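PDB 2X3G: SIRV1 hypothetical protein ORF119 from Sulfolobus islandicus rudivirus 1 variant xx, which is of unknown function, a small viral alpha/beta protein of the 117-like family from a rod-shaped virus of an archaeal host. Local coordinates for residues Y17-Y25 with L75-S86. Sequence-based numbering, arbitrary orientation.
Sequences YFITITTNY and LDYSRVHKHMPS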
# COMPACT_ATOMS: atom_id res chain seq x y z
N TYR A 17 18.49 11.51 -3.92
CA TYR A 17 18.47 11.47 -2.46
C TYR A 17 17.29 10.63 -2.01
O TYR A 17 16.17 10.84 -2.45
CB TYR A 17 18.29 12.87 -1.91
CG TYR A 17 19.45 13.80 -2.16
CD1 TYR A 17 20.58 13.74 -1.38
CD2 TYR A 17 19.40 14.74 -3.20
CE1 TYR A 17 21.64 14.59 -1.59
CE2 TYR A 17 20.47 15.62 -3.41
CZ TYR A 17 21.59 15.52 -2.59
OH TYR A 17 22.66 16.35 -2.77
N PHE A 18 17.58 9.67 -1.12
CA PHE A 18 16.59 8.82 -0.49
C PHE A 18 16.46 9.30 0.95
O PHE A 18 17.39 9.16 1.73
CB PHE A 18 17.01 7.33 -0.58
CG PHE A 18 16.14 6.40 0.20
CD1 PHE A 18 14.77 6.50 0.15
CD2 PHE A 18 16.71 5.40 0.97
CE1 PHE A 18 13.96 5.66 0.89
CE2 PHE A 18 15.92 4.53 1.70
CZ PHE A 18 14.54 4.66 1.66
N ILE A 19 15.31 9.91 1.24
CA ILE A 19 15.02 10.48 2.53
C ILE A 19 13.91 9.69 3.23
O ILE A 19 12.85 9.45 2.67
CB ILE A 19 14.53 11.93 2.35
CG1 ILE A 19 15.44 12.70 1.38
CG2 ILE A 19 14.35 12.62 3.73
CD1 ILE A 19 14.90 14.08 1.00
N THR A 20 14.18 9.27 4.47
CA THR A 20 13.20 8.62 5.28
C THR A 20 12.90 9.52 6.47
O THR A 20 13.81 9.98 7.16
CB THR A 20 13.69 7.26 5.75
OG1 THR A 20 14.11 6.52 4.62
CG2 THR A 20 12.57 6.50 6.46
N ILE A 21 11.62 9.73 6.72
CA ILE A 21 11.17 10.62 7.80
C ILE A 21 10.20 9.82 8.66
O ILE A 21 9.28 9.19 8.14
CB ILE A 21 10.47 11.89 7.22
CG1 ILE A 21 11.37 12.57 6.19
CG2 ILE A 21 10.05 12.87 8.34
CD1 ILE A 21 11.01 12.22 4.76
N THR A 22 10.46 9.80 9.97
CA THR A 22 9.55 9.21 10.93
C THR A 22 9.19 10.22 12.00
O THR A 22 10.02 11.03 12.43
CB THR A 22 10.19 7.96 11.57
OG1 THR A 22 10.58 7.06 10.52
CG2 THR A 22 9.21 7.28 12.49
N THR A 23 7.93 10.19 12.44
CA THR A 23 7.52 10.93 13.62
C THR A 23 6.86 9.99 14.60
O THR A 23 6.45 8.90 14.22
CB THR A 23 6.53 12.04 13.30
OG1 THR A 23 5.31 11.47 12.83
CG2 THR A 23 7.09 12.96 12.25
N ASN A 24 6.75 10.42 15.84
CA ASN A 24 6.01 9.67 16.85
C ASN A 24 4.63 10.28 17.12
O ASN A 24 4.07 10.10 18.18
CB ASN A 24 6.82 9.51 18.15
CG ASN A 24 7.17 10.84 18.80
OD1 ASN A 24 6.89 11.91 18.26
ND2 ASN A 24 7.81 10.78 19.96
N TYR A 25 4.10 11.00 16.13
CA TYR A 25 2.73 11.51 16.21
C TYR A 25 2.07 11.53 14.84
O TYR A 25 2.76 11.65 13.83
CB TYR A 25 2.70 12.90 16.84
CG TYR A 25 3.54 13.92 16.10
CD1 TYR A 25 4.84 14.20 16.49
CD2 TYR A 25 3.02 14.62 15.01
CE1 TYR A 25 5.61 15.13 15.82
CE2 TYR A 25 3.78 15.56 14.33
CZ TYR A 25 5.08 15.81 14.74
OH TYR A 25 5.85 16.74 14.08
N LEU A 75 21.46 19.21 -2.41
CA LEU A 75 20.48 19.65 -1.44
C LEU A 75 21.19 20.21 -0.23
O LEU A 75 22.22 19.67 0.19
CB LEU A 75 19.59 18.48 -0.97
CG LEU A 75 18.33 18.09 -1.75
CD1 LEU A 75 17.54 17.13 -0.88
CD2 LEU A 75 17.54 19.33 -2.12
N ASP A 76 20.66 21.32 0.30
CA ASP A 76 20.99 21.79 1.65
C ASP A 76 20.14 21.01 2.64
O ASP A 76 18.95 21.27 2.81
CB ASP A 76 20.74 23.30 1.77
CG ASP A 76 20.96 23.83 3.17
OD1 ASP A 76 21.16 23.05 4.11
OD2 ASP A 76 20.94 25.06 3.34
N TYR A 77 20.76 20.02 3.28
CA TYR A 77 20.07 19.12 4.18
C TYR A 77 19.30 19.80 5.33
O TYR A 77 18.26 19.29 5.75
CB TYR A 77 21.07 18.12 4.77
CG TYR A 77 21.69 17.14 3.78
CD1 TYR A 77 21.16 16.95 2.51
CD2 TYR A 77 22.80 16.40 4.13
CE1 TYR A 77 21.73 16.06 1.63
CE2 TYR A 77 23.36 15.49 3.28
CZ TYR A 77 22.84 15.33 2.02
OH TYR A 77 23.42 14.40 1.18
N SER A 78 19.79 20.93 5.83
CA SER A 78 19.09 21.66 6.90
C SER A 78 17.70 22.13 6.46
O SER A 78 16.79 22.26 7.27
CB SER A 78 19.91 22.85 7.39
OG SER A 78 19.99 23.88 6.43
N ARG A 79 17.54 22.41 5.17
CA ARG A 79 16.24 22.82 4.63
C ARG A 79 15.26 21.66 4.48
O ARG A 79 14.04 21.86 4.56
CB ARG A 79 16.43 23.55 3.29
CG ARG A 79 17.26 24.83 3.41
CD ARG A 79 16.63 25.85 4.35
NE ARG A 79 17.55 26.95 4.63
CZ ARG A 79 17.35 28.25 4.37
NH1 ARG A 79 16.21 28.69 3.82
NH2 ARG A 79 18.30 29.13 4.68
N VAL A 80 15.78 20.45 4.26
CA VAL A 80 14.94 19.27 4.27
C VAL A 80 14.23 19.19 5.62
O VAL A 80 13.03 18.96 5.68
CB VAL A 80 15.74 17.94 4.02
CG1 VAL A 80 14.84 16.73 4.28
CG2 VAL A 80 16.30 17.88 2.60
N HIS A 81 14.98 19.41 6.70
CA HIS A 81 14.39 19.37 8.04
C HIS A 81 13.41 20.50 8.28
O HIS A 81 12.39 20.30 8.94
CB HIS A 81 15.48 19.41 9.12
CG HIS A 81 16.28 18.15 9.23
ND1 HIS A 81 16.33 17.41 10.38
CD2 HIS A 81 17.06 17.53 8.33
CE1 HIS A 81 17.12 16.36 10.18
NE2 HIS A 81 17.57 16.41 8.94
N LYS A 82 13.72 21.69 7.78
CA LYS A 82 12.83 22.85 7.94
C LYS A 82 11.48 22.62 7.24
O LYS A 82 10.44 23.13 7.70
CB LYS A 82 13.51 24.14 7.45
CG LYS A 82 12.56 25.30 7.21
CD LYS A 82 13.25 26.65 7.27
CE LYS A 82 12.24 27.77 7.04
NZ LYS A 82 12.80 29.10 7.41
N HIS A 83 11.50 21.85 6.16
CA HIS A 83 10.28 21.54 5.41
C HIS A 83 9.67 20.19 5.76
O HIS A 83 8.88 19.64 4.99
CB HIS A 83 10.57 21.63 3.91
CG HIS A 83 10.88 23.02 3.46
ND1 HIS A 83 12.16 23.46 3.25
CD2 HIS A 83 10.07 24.08 3.22
CE1 HIS A 83 12.13 24.73 2.87
NE2 HIS A 83 10.87 25.13 2.86
N MSE A 84 10.03 19.67 6.93
CA MSE A 84 9.45 18.43 7.42
C MSE A 84 8.93 18.67 8.82
O MSE A 84 9.33 19.65 9.47
CB MSE A 84 10.49 17.29 7.38
CG MSE A 84 10.67 16.64 6.02
SE MSE A 84 9.07 15.64 5.44
CE MSE A 84 8.88 16.30 3.60
N PRO A 85 8.02 17.80 9.30
CA PRO A 85 7.42 18.00 10.62
C PRO A 85 8.45 18.16 11.72
O PRO A 85 9.51 17.54 11.67
CB PRO A 85 6.60 16.71 10.83
CG PRO A 85 6.27 16.25 9.46
CD PRO A 85 7.48 16.60 8.63
N SER A 86 8.13 19.02 12.67
CA SER A 86 9.00 19.30 13.79
C SER A 86 9.34 18.01 14.55
O SER A 86 8.48 17.15 14.77
CB SER A 86 8.34 20.32 14.71
OG SER A 86 9.22 20.71 15.74
O HOH W 1 24.70 15.92 -1.40
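Strand 15-22 is the first strand of a beta-alpha-beta-beta-alpha-beta unit, and the second helix of that unit, 77-82, covers one face of it together with its flanks: Tyr17, Ile19 and Ile21 of the strand, and Thr23 just beyond its end, meet Leu75, Val80, Met84 and Pro85 in turn. Just ahead of the helix, Leu75 lies over a face of the Tyr17 ring, its CD1 4.2 Å from the ring centroid, while Leu75 N gives the Tyr17 OH a hydrogen bond of 3.1 Å at a nearly straight 162°. Tyr77 brings its own edge to the Tyr17 rim, OH to CE1 3.3 Å, with the two ring planes almost perpendicular (89°); one water bridges both hydroxyls. Midway, Ile19 CG2 and Val80 CG1 meet tip to tip. Met84, a selenomethionine bent at chi2 and chi3, turns its selenium across Ile21, 3.9 Å from CG1 and also close to CG2 and CD1; Phe37 of helix 30-44 touches the same side chain. Past the strand, Thr23 CG2 rests on Pro85 CB. Tyr25 CG sits between its backbone N and carbonyl carbon (chi1 58°), which turns the ring so that OH donates to a lone pair of Ser86 O in the carbonyl plane (2.7 Å). Two tyrosine hydroxyls thus tie backbone polar atoms at both ends of an apolar row, where the second helix of a ferredoxin-like fold packs on its first strand.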